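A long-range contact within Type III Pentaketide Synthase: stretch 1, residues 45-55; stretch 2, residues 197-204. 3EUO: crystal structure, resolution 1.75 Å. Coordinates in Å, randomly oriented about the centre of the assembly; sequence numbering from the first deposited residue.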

# COMPACT_ATOMS: atom_id res chain seq x y z
N TYR A 45 20.24 -8.52 -26.07
CA TYR A 45 21.18 -9.29 -25.25
C TYR A 45 20.48 -9.93 -24.05
O TYR A 45 21.12 -10.62 -23.25
CB TYR A 45 22.31 -8.40 -24.71
CG TYR A 45 23.11 -7.57 -25.68
CD1 TYR A 45 23.31 -7.99 -27.00
CD2 TYR A 45 23.71 -6.38 -25.27
CE1 TYR A 45 24.07 -7.22 -27.89
CE2 TYR A 45 24.46 -5.61 -26.14
CZ TYR A 45 24.64 -6.03 -27.45
OH TYR A 45 25.39 -5.27 -28.32
N THR A 46 19.18 -9.68 -23.90
CA THR A 46 18.46 -10.05 -22.67
C THR A 46 18.10 -11.53 -22.57
O THR A 46 17.98 -12.07 -21.46
CB THR A 46 17.14 -9.30 -22.52
OG1 THR A 46 16.30 -9.61 -23.64
CG2 THR A 46 17.35 -7.79 -22.41
N GLY A 47 17.91 -12.18 -23.72
CA GLY A 47 17.39 -13.55 -23.76
C GLY A 47 15.87 -13.62 -23.70
O GLY A 47 15.29 -14.72 -23.59
N ILE A 48 15.21 -12.46 -23.76
CA ILE A 48 13.74 -12.41 -23.79
C ILE A 48 13.28 -12.49 -25.23
O ILE A 48 13.58 -11.61 -26.04
CB ILE A 48 13.18 -11.13 -23.14
CG1 ILE A 48 13.65 -10.99 -21.68
CG2 ILE A 48 11.64 -11.13 -23.20
CD1 ILE A 48 13.32 -9.64 -21.02
N ASP A 49 12.54 -13.54 -25.53
CA ASP A 49 11.99 -13.74 -26.86
C ASP A 49 10.80 -12.80 -27.13
O ASP A 49 10.70 -12.19 -28.20
CB ASP A 49 11.57 -15.21 -27.03
CG ASP A 49 11.26 -15.57 -28.46
OD1 ASP A 49 12.06 -15.22 -29.36
OD2 ASP A 49 10.21 -16.22 -28.69
N GLN A 50 9.90 -12.72 -26.16
CA GLN A 50 8.67 -11.93 -26.28
C GLN A 50 8.26 -11.36 -24.94
O GLN A 50 8.43 -12.01 -23.91
CB GLN A 50 7.53 -12.79 -26.81
CG GLN A 50 7.65 -13.15 -28.29
CD GLN A 50 6.35 -13.65 -28.86
OE1 GLN A 50 5.72 -14.57 -28.33
NE2 GLN A 50 5.94 -13.05 -29.97
N ARG A 51 7.71 -10.15 -24.96
CA ARG A 51 7.16 -9.52 -23.77
C ARG A 51 5.65 -9.37 -23.92
O ARG A 51 5.15 -8.96 -24.96
CB ARG A 51 7.78 -8.14 -23.51
CG ARG A 51 9.26 -8.14 -23.16
CD ARG A 51 9.80 -6.70 -23.03
NE ARG A 51 9.59 -5.92 -24.25
CZ ARG A 51 8.68 -4.96 -24.41
NH1 ARG A 51 7.87 -4.62 -23.41
NH2 ARG A 51 8.58 -4.34 -25.58
N SER A 52 4.92 -9.72 -22.86
CA SER A 52 3.47 -9.61 -22.86
C SER A 52 3.07 -8.15 -22.68
O SER A 52 3.66 -7.44 -21.87
CB SER A 52 2.90 -10.46 -21.73
OG SER A 52 3.03 -11.84 -22.04
N SER A 53 2.07 -7.71 -23.45
CA SER A 53 1.63 -6.31 -23.42
C SER A 53 0.13 -6.14 -23.65
O SER A 53 -0.49 -6.90 -24.40
CB SER A 53 2.40 -5.50 -24.47
OG SER A 53 2.01 -4.13 -24.46
N ILE A 54 -0.43 -5.12 -22.99
CA ILE A 54 -1.83 -4.73 -23.21
C ILE A 54 -2.07 -4.23 -24.64
O ILE A 54 -3.22 -4.16 -25.08
CB ILE A 54 -2.30 -3.66 -22.20
CG1 ILE A 54 -1.44 -2.39 -22.29
CG2 ILE A 54 -2.34 -4.22 -20.79
CD1 ILE A 54 -2.01 -1.31 -23.22
N GLY A 55 -1.01 -3.86 -25.34
CA GLY A 55 -1.14 -3.34 -26.70
C GLY A 55 -0.00 -3.69 -27.63
O GLY A 55 1.01 -4.28 -27.23
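Stretch 2, residues 197-204: GIALFSDC

Stretch 2 runs alongside stretch 1 in the same direction: Thr46 lies nearest Ala199, at a CA–CA distance of 7.4 Å, and the chains then close to 5.2 Å between the CA atoms of Ser52 and Ser202 and 5.1 Å between those of Ser53 and Asp203. Stretch 1 is a loop that straightens into a strand at residues 51–53, while stretch 2 begins as a weakly bonded helix, about 197–200, and then extends. Together they bury 474 Å².

At the wider end, Thr46 points toward stretch 2 and sets CG2 4.0 Å from Ala199 CB and 3.8 Å from Leu200 CD2. Its OG1 accepts a hydrogen bond from Ile48 N (3.1 Å) and shares a water with Ala199 O, to which the water donates. Gly47 makes no contact, but Ile48 returns toward stretch 2, packing CD1 3.9 Å from Leu200 CD2 and 3.5 Å from Ala199 O. Although the CA-to-CB bond of Leu200 points away, the end of its side chain comes back within reach of these residues. Asp49 and Gln50 stay clear.

Arg51 then reaches along the backbone carbonyls of Ile198, Ala199, Leu200 and Phe201. Its NH1 donates to Phe201 O (2.9 Å), which lies at the guanidinium edge, whereas Ile198 O sits over one face, 3.8 Å from Arg51 CZ. A second water donates to Ile198 O and accepts a weak bond from Arg51 NE.

Where the backbones are close, Ser52 O accepts a hydrogen bond from Asp203 N (2.9 Å) and lies 3.3 Å from Ser202 CB. Ser53 points away overall, yet its CA is 3.4 Å from Asp203 OD2. That carboxylate oxygen accepts a hydrogen bond from Ile54 N (3.0 Å), so Asp203 holds stretch 1 through both its backbone and its side chain.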

# COMPACT_ATOMS: atom_id res chain seq x y z
N GLY A 197 15.10 -0.58 -18.92
CA GLY A 197 13.75 -1.00 -18.52
C GLY A 197 12.86 -1.44 -19.67
O GLY A 197 12.17 -2.46 -19.57
N ILE A 198 12.90 -0.70 -20.78
CA ILE A 198 12.05 -1.03 -21.93
C ILE A 198 12.43 -2.33 -22.65
O ILE A 198 11.65 -2.86 -23.44
CB ILE A 198 11.93 0.13 -22.96
CG1 ILE A 198 13.31 0.56 -23.49
CG2 ILE A 198 11.17 1.28 -22.33
CD1 ILE A 198 13.25 1.46 -24.74
N ALA A 199 13.63 -2.85 -22.35
CA ALA A 199 14.07 -4.15 -22.86
C ALA A 199 13.53 -5.31 -22.01
O ALA A 199 13.54 -6.48 -22.44
CB ALA A 199 15.59 -4.21 -22.89
N LEU A 200 13.06 -5.00 -20.81
CA LEU A 200 12.79 -6.03 -19.82
C LEU A 200 11.33 -6.18 -19.44
O LEU A 200 10.81 -7.29 -19.36
CB LEU A 200 13.60 -5.77 -18.55
CG LEU A 200 15.13 -5.76 -18.61
CD1 LEU A 200 15.64 -5.43 -17.22
CD2 LEU A 200 15.63 -7.12 -19.06
N PHE A 201 10.66 -5.05 -19.20
CA PHE A 201 9.38 -5.11 -18.49
C PHE A 201 8.15 -5.38 -19.35
O PHE A 201 8.04 -4.91 -20.48
CB PHE A 201 9.19 -3.86 -17.62
CG PHE A 201 10.04 -3.87 -16.39
CD1 PHE A 201 9.68 -4.62 -15.28
CD2 PHE A 201 11.22 -3.12 -16.35
CE1 PHE A 201 10.47 -4.63 -14.13
CE2 PHE A 201 12.03 -3.13 -15.20
CZ PHE A 201 11.66 -3.88 -14.10
N SER A 202 7.23 -6.15 -18.77
CA SER A 202 6.01 -6.59 -19.43
C SER A 202 4.79 -6.48 -18.50
O SER A 202 4.92 -6.09 -17.32
CB SER A 202 6.19 -8.04 -19.91
OG SER A 202 6.46 -8.91 -18.81
N ASP A 203 3.63 -6.85 -19.02
CA ASP A 203 2.34 -6.68 -18.35
C ASP A 203 1.75 -8.04 -18.00
O ASP A 203 1.84 -8.99 -18.79
CB ASP A 203 1.34 -5.93 -19.26
CG ASP A 203 1.90 -4.62 -19.79
OD1 ASP A 203 2.83 -4.06 -19.18
OD2 ASP A 203 1.39 -4.15 -20.83
N CYS A 204 1.14 -8.14 -16.82
CA CYS A 204 0.56 -9.39 -16.35
C CYS A 204 -0.26 -9.16 -15.09
O CYS A 204 -0.02 -8.21 -14.35
CB CYS A 204 1.66 -10.41 -16.02
SG CYS A 204 1.07 -12.07 -15.59
O HOH W 1 14.47 -7.84 -24.51
O HOH W 2 11.88 -4.78 -25.76